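PDB 2QTF: GTPase HflX from Sulfolobus solfataricus P2, which hydrolyses GTP, for which it is specific, and associates with the 50S ribosomal subunit, with a possible role in protein synthesis or ribosome biogenesis. Local coordinates for residues A[5-10]-A[58-63]. Numbering follows the deposited sequence.
Sequences ALFVSK and STLIIF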
loop_
_atom_site.group_PDB
_atom_site.type_symbol
_atom_site.label_atom_id
_atom_site.label_comp_id
_atom_site.label_asym_id
_atom_site.label_seq_id
_atom_site.Cartn_x
_atom_site.Cartn_y
_atom_site.Cartn_z
ATOM N N ALA A 5 13.920 -5.555 10.644
ATOM C CA ALA A 5 14.722 -4.430 11.138
ATOM C C ALA A 5 14.645 -3.319 10.049
ATOM O O ALA A 5 14.997 -3.605 8.891
ATOM C CB ALA A 5 16.256 -4.877 11.319
ATOM N N LEU A 6 14.198 -2.099 10.401
ATOM C CA LEU A 6 13.983 -1.027 9.378
ATOM C C LEU A 6 15.040 0.084 9.566
ATOM O O LEU A 6 15.167 0.616 10.657
ATOM C CB LEU A 6 12.554 -0.468 9.509
ATOM C CG LEU A 6 12.183 0.779 8.682
ATOM C CD1 LEU A 6 12.242 0.432 7.184
ATOM C CD2 LEU A 6 10.758 1.308 9.180
ATOM N N PHE A 7 15.775 0.424 8.515
ATOM C CA PHE A 7 16.559 1.648 8.469
ATOM C C PHE A 7 15.879 2.697 7.660
ATOM O O PHE A 7 15.578 2.472 6.451
ATOM C CB PHE A 7 17.936 1.355 7.822
ATOM C CG PHE A 7 18.785 0.487 8.674
ATOM C CD1 PHE A 7 19.860 1.037 9.373
ATOM C CD2 PHE A 7 18.442 -0.859 8.893
ATOM C CE1 PHE A 7 20.637 0.219 10.184
ATOM C CE2 PHE A 7 19.197 -1.677 9.736
ATOM C CZ PHE A 7 20.320 -1.110 10.388
ATOM N N VAL A 8 15.663 3.866 8.266
ATOM C CA VAL A 8 14.853 4.924 7.635
ATOM C C VAL A 8 15.191 6.302 8.257
ATOM O O VAL A 8 15.432 6.360 9.463
ATOM C CB VAL A 8 13.287 4.601 7.808
ATOM C CG1 VAL A 8 12.877 4.555 9.266
ATOM C CG2 VAL A 8 12.380 5.569 7.055
ATOM N N SER A 9 15.138 7.376 7.483
ATOM C CA SER A 9 15.349 8.748 8.048
ATOM C C SER A 9 14.134 9.134 8.920
ATOM O O SER A 9 12.999 8.571 8.756
ATOM C CB SER A 9 15.425 9.719 6.883
ATOM O OG SER A 9 14.098 9.860 6.323
ATOM N N LYS A 10 14.273 10.124 9.827
ATOM C CA LYS A 10 13.137 10.452 10.664
ATOM C C LYS A 10 12.037 11.059 9.842
ATOM O O LYS A 10 10.880 10.927 10.200
ATOM C CB LYS A 10 13.534 11.335 11.885
ATOM C CG LYS A 10 14.051 10.454 13.054
ATOM C CD LYS A 10 12.873 10.122 13.990
ATOM C CE LYS A 10 13.120 8.954 14.872
ATOM N NZ LYS A 10 11.877 8.585 15.577
ATOM N N SER A 58 13.579 -11.700 10.543
ATOM C CA SER A 58 13.586 -12.442 9.317
ATOM C C SER A 58 14.089 -11.617 8.166
ATOM O O SER A 58 14.580 -12.181 7.206
ATOM C CB SER A 58 12.220 -13.043 8.989
ATOM O OG SER A 58 11.276 -12.022 8.780
ATOM N N THR A 59 14.046 -10.293 8.277
ATOM C CA THR A 59 14.253 -9.471 7.080
ATOM C C THR A 59 14.869 -8.115 7.407
ATOM O O THR A 59 14.471 -7.452 8.366
ATOM C CB THR A 59 12.861 -9.222 6.321
ATOM O OG1 THR A 59 12.270 -10.505 6.017
ATOM C CG2 THR A 59 12.985 -8.305 5.049
ATOM N N LEU A 60 15.812 -7.709 6.557
ATOM C CA LEU A 60 16.375 -6.341 6.663
ATOM C C LEU A 60 15.683 -5.427 5.646
ATOM O O LEU A 60 15.589 -5.778 4.509
ATOM C CB LEU A 60 17.866 -6.392 6.342
ATOM C CG LEU A 60 18.615 -5.076 6.239
ATOM C CD1 LEU A 60 18.422 -4.231 7.503
ATOM C CD2 LEU A 60 20.149 -5.384 5.915
ATOM N N ILE A 61 15.152 -4.287 6.088
ATOM C CA ILE A 61 14.532 -3.377 5.155
ATOM C C ILE A 61 15.222 -2.017 5.243
ATOM O O ILE A 61 15.322 -1.458 6.332
ATOM C CB ILE A 61 12.969 -3.235 5.426
ATOM C CG1 ILE A 61 12.313 -4.636 5.304
ATOM C CG2 ILE A 61 12.322 -2.236 4.397
ATOM C CD1 ILE A 61 10.835 -4.641 5.778
ATOM N N ILE A 62 15.697 -1.528 4.105
ATOM C CA ILE A 62 16.381 -0.232 4.058
ATOM C C ILE A 62 15.529 0.715 3.230
ATOM O O ILE A 62 15.249 0.473 2.065
ATOM C CB ILE A 62 17.812 -0.412 3.542
ATOM C CG1 ILE A 62 18.656 -1.280 4.580
ATOM C CG2 ILE A 62 18.435 0.975 3.342
ATOM C CD1 ILE A 62 19.900 -1.869 3.935
ATOM N N PHE A 63 15.028 1.770 3.853
ATOM C CA PHE A 63 14.177 2.654 3.116
ATOM C C PHE A 63 14.978 3.654 2.298
ATOM O O PHE A 63 14.938 4.815 2.613
ATOM C CB PHE A 63 13.147 3.320 4.052
ATOM C CG PHE A 63 11.905 3.793 3.328
ATOM C CD1 PHE A 63 10.972 2.883 2.801
ATOM C CD2 PHE A 63 11.704 5.166 3.104
ATOM C CE1 PHE A 63 9.820 3.378 2.109
ATOM C CE2 PHE A 63 10.565 5.665 2.450
ATOM C CZ PHE A 63 9.622 4.789 1.956
HETATM O O HOH W 1 14.759 6.978 4.673
#
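Strands 2-7 and 59-62 are the central pair of the four-stranded parallel sheet in the N-terminal domain, and their short segments run 15° from exactly parallel. Ala-5 and Phe-7 are the odd-numbered residues that hydrogen-bond to this neighbour, each through both N and O. Ala-5 N donates to Thr-59 O (3.0 Å), while Ala-5 O receives Ile-61 N; Phe-7 N then reaches Ile-61 O at 2.9 Å. The ladder runs one residue past strand 59-62, where Phe-63 N meets Phe-7 O at 2.7 Å with a nearly straight N-H...O angle of 173°. One water continues it, accepting from Ser-9 N and donating to Phe-63 O, in the plane of the Phe-63 ring at its edge.

Ala-5, Phe-7, Leu-60 and Ile-62 share one face. Leu-60, with CG anti to its backbone N (chi1 173°), brings CD1 obliquely to Phe-7 CE2, 3.5 Å away; helix 45-52 covers this side, where Tyr-31 also stacks on the Phe-7 ring. On the other face Leu-6 CD1 crosses to Ile-61 CG2 at 3.9 Å, and beyond the strands Val-8 CG2 lies 3.8 Å from Phe-63 CB, the two side chains pointing the same way against helix 13-22, where both touch Ala-16. Sheet order 2-1-3-4, with helices against both faces, marks a parallel three-layer alpha/beta domain.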